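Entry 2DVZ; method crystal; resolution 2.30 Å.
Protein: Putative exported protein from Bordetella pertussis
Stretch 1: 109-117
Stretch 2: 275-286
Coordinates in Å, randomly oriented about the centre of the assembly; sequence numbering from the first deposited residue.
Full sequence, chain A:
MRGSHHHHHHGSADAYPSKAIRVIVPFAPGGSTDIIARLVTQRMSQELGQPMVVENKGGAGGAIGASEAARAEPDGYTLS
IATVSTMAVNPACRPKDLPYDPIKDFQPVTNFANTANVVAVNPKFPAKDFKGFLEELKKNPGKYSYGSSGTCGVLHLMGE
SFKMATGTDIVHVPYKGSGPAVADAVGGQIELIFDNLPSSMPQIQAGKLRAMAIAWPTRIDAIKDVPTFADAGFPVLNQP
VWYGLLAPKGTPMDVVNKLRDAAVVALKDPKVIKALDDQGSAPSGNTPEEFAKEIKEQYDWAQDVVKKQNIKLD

Stretch 1, residues 109-117: VTNFANTAN
Stretch 2 (275-286) ALDDQGSAPSGN

How do the two backbones run against each other? Residues 109-115 continue a strand that begins earlier in the chain; it is mostly extended, but Val 109 (phi/psi -104/-57) and Phe 112 (-64/-55) depart from extended angles. Residues 281-283 form a short strand that crosses it antiparallel, at 146° between their N-to-C directions and 4.4 Å at closest approach. Asn 114 and Ala 282 are the hydrogen-bonded pair, with CA atoms 5.2 Å apart: Asn 114 N donates to Ala 282 O at 2.8 Å, and Ala 282 N to Asn 114 O, also at 2.8 Å. The flanking non-hydrogen-bonded pairs, Ala 113 with Pro 283 and Thr 115 with Ser 281, draw in to CA-CA distances of 4.3 Å. Proline, which has no amide hydrogen, thus occupies a position where the ladder asks for none.

How does the second stretch enter the ladder? The helix ending at Gln 279 gives way at Gly 280, whose phi/psi of 106/29 completes a Schellman motif; a CB there would be jammed against the preceding carbonyl O. Ser 281 N donates to Leu 276 O at 2.8 Å, and Gly 280 N reaches the same oxygen weakly at 3.3 Å. The carbonyl of Gly 280 is left to accept from Ala 116 N, with N to O 3.1 Å, extending the pairing beyond the strand. From the last turn of the helix, Leu 276 (chi1 m, chi2 t) brings CD2 to 4.0 Å from Ala 113 CB, an apolar contact.

How are the polar side chains satisfied along the ladder? Thr 115 and Ser 281, both m, share one face of the sheet, and their hydroxyls, OG1 and OG, hydrogen-bond at 3.1 Å, with either able to donate. Ser 281 OG also accepts from Gln 279 NE2 at 2.5 Å. Asn 114 (chi1 m) and Ala 282 share the other face. There a water accepts from Asn 114 ND2 at 3.0 Å and lies 2.5 Å from Ser 284 OG, bridging the two side chains.

What replaces the regular ladder at its far end? Phe 112 O accepts from Ser 284 N at 2.8 Å, and Asn 111 O from Gly 285 N at 2.6 Å, so consecutive amides serve consecutive carbonyls. Gly 285 turns with phi/psi 66/37, a positive phi that favours glycine. Asn 286 (chi1 p, chi2 -2°) then supplies a side-chain acceptor: its OD1 takes the hydrogen of Asn 111 N at 3.0 Å. Its main-chain O accepts from Thr 110 OG1 (chi1 t) at 2.6 Å, while its ND2 is satisfied elsewhere in the structure.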

# COMPACT_ATOMS: atom_id res chain seq x y z
N VAL A 109 -12.80 -6.07 8.39
CA VAL A 109 -13.98 -6.39 7.63
C VAL A 109 -13.61 -7.36 6.49
O VAL A 109 -14.17 -8.46 6.40
CB VAL A 109 -14.65 -5.10 7.11
CG1 VAL A 109 -15.81 -5.45 6.20
CG2 VAL A 109 -15.10 -4.21 8.31
N THR A 110 -12.66 -6.93 5.65
CA THR A 110 -12.24 -7.68 4.46
C THR A 110 -11.03 -7.04 3.78
O THR A 110 -10.84 -5.80 3.78
CB THR A 110 -13.40 -7.85 3.43
OG1 THR A 110 -13.10 -8.94 2.55
CG2 THR A 110 -13.64 -6.56 2.64
N ASN A 111 -10.20 -7.91 3.21
CA ASN A 111 -9.17 -7.52 2.28
C ASN A 111 -9.81 -7.31 0.92
O ASN A 111 -10.36 -8.23 0.33
CB ASN A 111 -8.10 -8.62 2.26
CG ASN A 111 -6.95 -8.34 1.31
OD1 ASN A 111 -6.97 -7.40 0.51
ND2 ASN A 111 -5.92 -9.16 1.41
N PHE A 112 -9.78 -6.06 0.45
CA PHE A 112 -10.21 -5.71 -0.91
C PHE A 112 -9.34 -6.37 -1.96
O PHE A 112 -9.82 -7.05 -2.89
CB PHE A 112 -10.10 -4.22 -1.15
CG PHE A 112 -11.13 -3.37 -0.43
CD1 PHE A 112 -12.27 -3.96 0.17
CD2 PHE A 112 -10.98 -1.98 -0.39
CE1 PHE A 112 -13.24 -3.16 0.82
CE2 PHE A 112 -11.98 -1.15 0.24
CZ PHE A 112 -13.09 -1.74 0.85
N ALA A 113 -8.03 -6.14 -1.87
CA ALA A 113 -7.15 -6.60 -2.96
C ALA A 113 -5.75 -6.83 -2.48
O ALA A 113 -5.21 -6.12 -1.61
CB ALA A 113 -7.15 -5.61 -4.11
N ASN A 114 -5.15 -7.83 -3.10
CA ASN A 114 -3.73 -7.98 -3.03
C ASN A 114 -3.07 -7.14 -4.12
O ASN A 114 -3.56 -7.08 -5.23
CB ASN A 114 -3.40 -9.45 -3.11
CG ASN A 114 -3.83 -10.19 -1.88
OD1 ASN A 114 -3.26 -10.00 -0.79
ND2 ASN A 114 -4.80 -11.07 -2.03
N THR A 115 -1.95 -6.50 -3.80
CA THR A 115 -1.36 -5.46 -4.64
C THR A 115 0.16 -5.57 -4.79
O THR A 115 0.88 -5.83 -3.80
CB THR A 115 -1.74 -4.08 -4.11
OG1 THR A 115 -3.17 -4.00 -4.05
CG2 THR A 115 -1.28 -2.99 -5.00
N ALA A 116 0.62 -5.39 -6.03
CA ALA A 116 2.05 -5.46 -6.36
C ALA A 116 2.73 -4.18 -5.93
O ALA A 116 2.15 -3.10 -6.03
CB ALA A 116 2.27 -5.68 -7.88
N ASN A 117 3.96 -4.33 -5.45
CA ASN A 117 4.86 -3.20 -5.32
C ASN A 117 5.81 -3.14 -6.53
O ASN A 117 5.90 -4.08 -7.33
CB ASN A 117 5.63 -3.26 -4.00
CG ASN A 117 4.78 -2.89 -2.79
OD1 ASN A 117 5.23 -3.01 -1.64
ND2 ASN A 117 3.56 -2.42 -3.03
N ALA A 275 -10.38 -2.80 -13.55
CA ALA A 275 -9.58 -1.78 -12.93
C ALA A 275 -8.47 -2.36 -12.02
O ALA A 275 -7.33 -1.92 -12.11
CB ALA A 275 -10.49 -0.77 -12.16
N LEU A 276 -8.81 -3.33 -11.18
CA LEU A 276 -7.84 -4.01 -10.29
C LEU A 276 -6.75 -4.73 -11.06
O LEU A 276 -5.56 -4.61 -10.75
CB LEU A 276 -8.55 -5.00 -9.36
CG LEU A 276 -9.43 -4.39 -8.24
CD1 LEU A 276 -10.27 -5.46 -7.56
CD2 LEU A 276 -8.62 -3.56 -7.19
N ASP A 277 -7.18 -5.48 -12.07
CA ASP A 277 -6.30 -6.13 -13.01
C ASP A 277 -5.35 -5.15 -13.70
O ASP A 277 -4.12 -5.36 -13.72
CB ASP A 277 -7.11 -6.92 -14.02
CG ASP A 277 -6.27 -7.98 -14.72
OD1 ASP A 277 -5.67 -8.81 -14.01
OD2 ASP A 277 -6.22 -7.99 -15.99
N ASP A 278 -5.91 -4.08 -14.26
CA ASP A 278 -5.12 -3.09 -15.00
C ASP A 278 -4.11 -2.31 -14.15
O ASP A 278 -3.09 -1.87 -14.69
CB ASP A 278 -6.01 -2.10 -15.76
CG ASP A 278 -6.75 -2.75 -16.96
OD1 ASP A 278 -6.59 -3.97 -17.24
OD2 ASP A 278 -7.50 -2.00 -17.61
N GLN A 279 -4.40 -2.14 -12.86
CA GLN A 279 -3.55 -1.33 -11.98
C GLN A 279 -2.44 -2.14 -11.32
O GLN A 279 -1.51 -1.56 -10.78
CB GLN A 279 -4.36 -0.65 -10.87
CG GLN A 279 -4.82 -1.61 -9.83
CD GLN A 279 -5.68 -1.00 -8.74
OE1 GLN A 279 -6.50 -0.07 -8.96
NE2 GLN A 279 -5.54 -1.57 -7.54
N GLY A 280 -2.57 -3.47 -11.32
CA GLY A 280 -1.56 -4.32 -10.71
C GLY A 280 -1.99 -4.92 -9.39
O GLY A 280 -1.15 -5.12 -8.53
N SER A 281 -3.31 -5.14 -9.22
CA SER A 281 -3.91 -5.78 -8.07
C SER A 281 -4.76 -7.01 -8.46
O SER A 281 -5.00 -7.29 -9.63
CB SER A 281 -4.83 -4.82 -7.29
OG SER A 281 -4.21 -3.61 -6.96
N ALA A 282 -5.23 -7.71 -7.45
CA ALA A 282 -6.09 -8.83 -7.64
C ALA A 282 -7.09 -8.84 -6.49
O ALA A 282 -6.69 -8.71 -5.33
CB ALA A 282 -5.27 -10.13 -7.62
N PRO A 283 -8.39 -9.03 -6.81
CA PRO A 283 -9.42 -9.00 -5.73
C PRO A 283 -9.21 -10.09 -4.68
O PRO A 283 -8.77 -11.19 -5.01
CB PRO A 283 -10.75 -9.23 -6.48
CG PRO A 283 -10.36 -9.72 -7.94
CD PRO A 283 -8.95 -9.27 -8.18
N SER A 284 -9.52 -9.78 -3.43
CA SER A 284 -9.56 -10.78 -2.36
C SER A 284 -11.04 -11.01 -1.89
O SER A 284 -11.68 -11.97 -2.31
CB SER A 284 -8.63 -10.35 -1.23
OG SER A 284 -8.53 -11.34 -0.23
N GLY A 285 -11.58 -10.11 -1.06
CA GLY A 285 -12.94 -10.26 -0.56
C GLY A 285 -13.03 -11.48 0.34
O GLY A 285 -14.03 -12.20 0.33
N ASN A 286 -11.95 -11.71 1.10
CA ASN A 286 -11.85 -12.79 2.08
C ASN A 286 -12.62 -12.44 3.36
O ASN A 286 -13.23 -11.38 3.46
CB ASN A 286 -10.38 -13.12 2.36
CG ASN A 286 -9.63 -11.96 3.02
OD1 ASN A 286 -10.20 -10.90 3.23
ND2 ASN A 286 -8.35 -12.16 3.37
O HOH W 1 -6.30 -12.36 0.17